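Local coordinates for protein DynE7 (Micromonospora chersina, PDB 2XEM) that is the hot-dog fold thioesterase of dynemicin biosynthesis and probably releases a polyene intermediate from its thioester, at residues A46-G51 and S143-V148. Numbering follows the deposited sequence.
Sequences ADHAPG and SRYAVV
His48, at the end of helix 32-48, reaches across to Arg144 and Tyr145 and illustrates how one imidazole can meet two long side chains with its two nitrogens. NH2 of Arg144 lies 3.2 Å from ND1 of His48, and OH of Tyr145 lies 3.3 Å from NE2 of His48. The imidazole and guanidinium planes are steeply inclined, 75° apart, and ND1 sits at the edge of the guanidinium, close to its plane, while NH2 approaches the imidazole at a slant. Arg144 gets there by a bend in its chain at chi3 (-60°), which swings the guanidinium toward the imidazole, so that NH2 is the atom that meets ND1. Tyr145 instead presents its hydroxyl end, the two side chains running nearly perpendicular and the ring planes inclined at 48°, with centroids 5.9 Å apart. In the hot-dog fold a long helix is wrapped by a curved antiparallel sheet; here the end of that helix, 32-48, meets the C-terminal tail just after helix 136-143. Tyr145 is tied to the sheet by backbone hydrogen bonding with Leu87, and the rings of Phe44 and Tyr11 also meet His48. A water adds a polar bridge: it accepts from NH2 of Arg144 at 2.8 Å and donates to the carbonyl O of His48 at 3.2 Å, so the same NH2 that nears the imidazole is also linked to the helix end. An alanine in place of His48 would keep the carbonyl for this water but would probably open a gap in front of the Tyr145 hydroxyl and let the arginine end swing more widely. On the helix side, CB of Asp47 sits above one face of the imidazole, 3.6 Å from its plane and offset toward the rim.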
loop_
_atom_site.group_PDB
_atom_site.type_symbol
_atom_site.label_atom_id
_atom_site.label_comp_id
_atom_site.label_asym_id
_atom_site.label_seq_id
_atom_site.Cartn_x
_atom_site.Cartn_y
_atom_site.Cartn_z
ATOM N N ALA D 46 -5.967 17.417 11.445
ATOM C CA ALA D 46 -4.960 17.649 12.501
ATOM C C ALA D 46 -4.577 19.146 12.622
ATOM O O ALA D 46 -4.382 19.651 13.735
ATOM C CB ALA D 46 -3.720 16.778 12.270
ATOM N N ASP D 47 -4.513 19.856 11.489
ATOM C CA ASP D 47 -4.142 21.267 11.450
ATOM C C ASP D 47 -5.281 22.199 11.843
ATOM O O ASP D 47 -5.043 23.194 12.514
ATOM C CB ASP D 47 -3.646 21.653 10.041
ATOM C CG ASP D 47 -2.272 21.138 9.681
ATOM O OD1 ASP D 47 -1.506 20.783 10.607
ATOM O OD2 ASP D 47 -1.959 21.085 8.473
ATOM N N HIS D 48 -6.521 21.898 11.423
ATOM C CA HIS D 48 -7.587 22.911 11.419
ATOM C C HIS D 48 -8.865 22.477 12.119
ATOM O O HIS D 48 -9.729 23.304 12.365
ATOM C CB HIS D 48 -7.869 23.398 9.967
ATOM C CG HIS D 48 -6.679 24.035 9.321
ATOM N ND1 HIS D 48 -6.055 25.142 9.883
ATOM C CD2 HIS D 48 -6.009 23.683 8.203
ATOM C CE1 HIS D 48 -5.043 25.431 9.082
ATOM N NE2 HIS D 48 -4.974 24.581 8.057
ATOM N N ALA D 49 -9.010 21.181 12.397
ATOM C CA ALA D 49 -10.181 20.661 13.090
ATOM C C ALA D 49 -9.765 19.573 14.105
ATOM O O ALA D 49 -10.277 18.453 14.035
ATOM C CB ALA D 49 -11.200 20.132 12.074
ATOM N N PRO D 50 -8.828 19.870 15.058
ATOM C CA PRO D 50 -8.315 18.802 15.942
ATOM C C PRO D 50 -9.356 18.114 16.825
ATOM O O PRO D 50 -9.145 16.971 17.200
ATOM C CB PRO D 50 -7.243 19.526 16.783
ATOM C CG PRO D 50 -7.674 20.950 16.803
ATOM C CD PRO D 50 -8.221 21.177 15.416
ATOM N N GLY D 51 -10.443 18.815 17.174
ATOM C CA GLY D 51 -11.554 18.236 17.929
ATOM C C GLY D 51 -12.226 17.118 17.157
ATOM O O GLY D 51 -12.581 16.091 17.741
ATOM N N SER D 143 -14.777 25.903 5.288
ATOM C CA SER D 143 -15.302 27.114 4.655
ATOM C C SER D 143 -14.224 28.147 4.342
ATOM O O SER D 143 -14.415 28.968 3.460
ATOM C CB SER D 143 -16.445 27.701 5.472
ATOM O OG SER D 143 -17.495 26.749 5.490
ATOM N N ARG D 144 -13.068 28.056 4.985
ATOM C CA ARG D 144 -11.924 28.941 4.693
ATOM C C ARG D 144 -11.271 28.629 3.344
ATOM O O ARG D 144 -10.528 29.455 2.821
ATOM C CB ARG D 144 -10.887 28.894 5.822
ATOM C CG ARG D 144 -11.457 29.359 7.168
ATOM C CD ARG D 144 -10.391 29.765 8.180
ATOM N NE ARG D 144 -9.474 28.666 8.506
ATOM C CZ ARG D 144 -9.635 27.823 9.520
ATOM N NH1 ARG D 144 -10.682 27.937 10.329
ATOM N NH2 ARG D 144 -8.747 26.863 9.738
ATOM N N TYR D 145 -11.559 27.434 2.779
ATOM C CA TYR D 145 -11.004 26.980 1.500
ATOM C C TYR D 145 -12.095 26.728 0.453
ATOM O O TYR D 145 -11.914 25.868 -0.418
ATOM C CB TYR D 145 -10.136 25.714 1.709
ATOM C CG TYR D 145 -9.045 25.921 2.738
ATOM C CD1 TYR D 145 -7.840 26.534 2.395
ATOM C CD2 TYR D 145 -9.251 25.597 4.071
ATOM C CE1 TYR D 145 -6.839 26.742 3.342
ATOM C CE2 TYR D 145 -8.261 25.814 5.028
ATOM C CZ TYR D 145 -7.053 26.371 4.659
ATOM O OH TYR D 145 -6.091 26.562 5.622
ATOM N N ALA D 146 -13.231 27.427 0.570
ATOM C CA ALA D 146 -14.346 27.293 -0.372
ATOM C C ALA D 146 -14.003 27.749 -1.797
ATOM O O ALA D 146 -13.456 28.838 -2.010
ATOM C CB ALA D 146 -15.594 28.024 0.129
ATOM N N VAL D 147 -14.341 26.890 -2.768
ATOM C CA VAL D 147 -14.313 27.218 -4.198
ATOM C C VAL D 147 -15.351 28.327 -4.416
ATOM O O VAL D 147 -16.424 28.252 -3.836
ATOM C CB VAL D 147 -14.586 25.934 -5.047
ATOM C CG1 VAL D 147 -14.945 26.257 -6.504
ATOM C CG2 VAL D 147 -13.393 24.992 -4.984
ATOM N N VAL D 148 -15.012 29.365 -5.186
ATOM C CA VAL D 148 -15.933 30.482 -5.474
ATOM C C VAL D 148 -16.470 30.467 -6.914
ATOM O O VAL D 148 -15.740 30.112 -7.849
ATOM C CB VAL D 148 -15.403 31.896 -5.052
ATOM C CG1 VAL D 148 -15.016 31.918 -3.585
ATOM C CG2 VAL D 148 -14.222 32.349 -5.907
HETATM O O HOH W 1 -8.528 26.216 12.431
#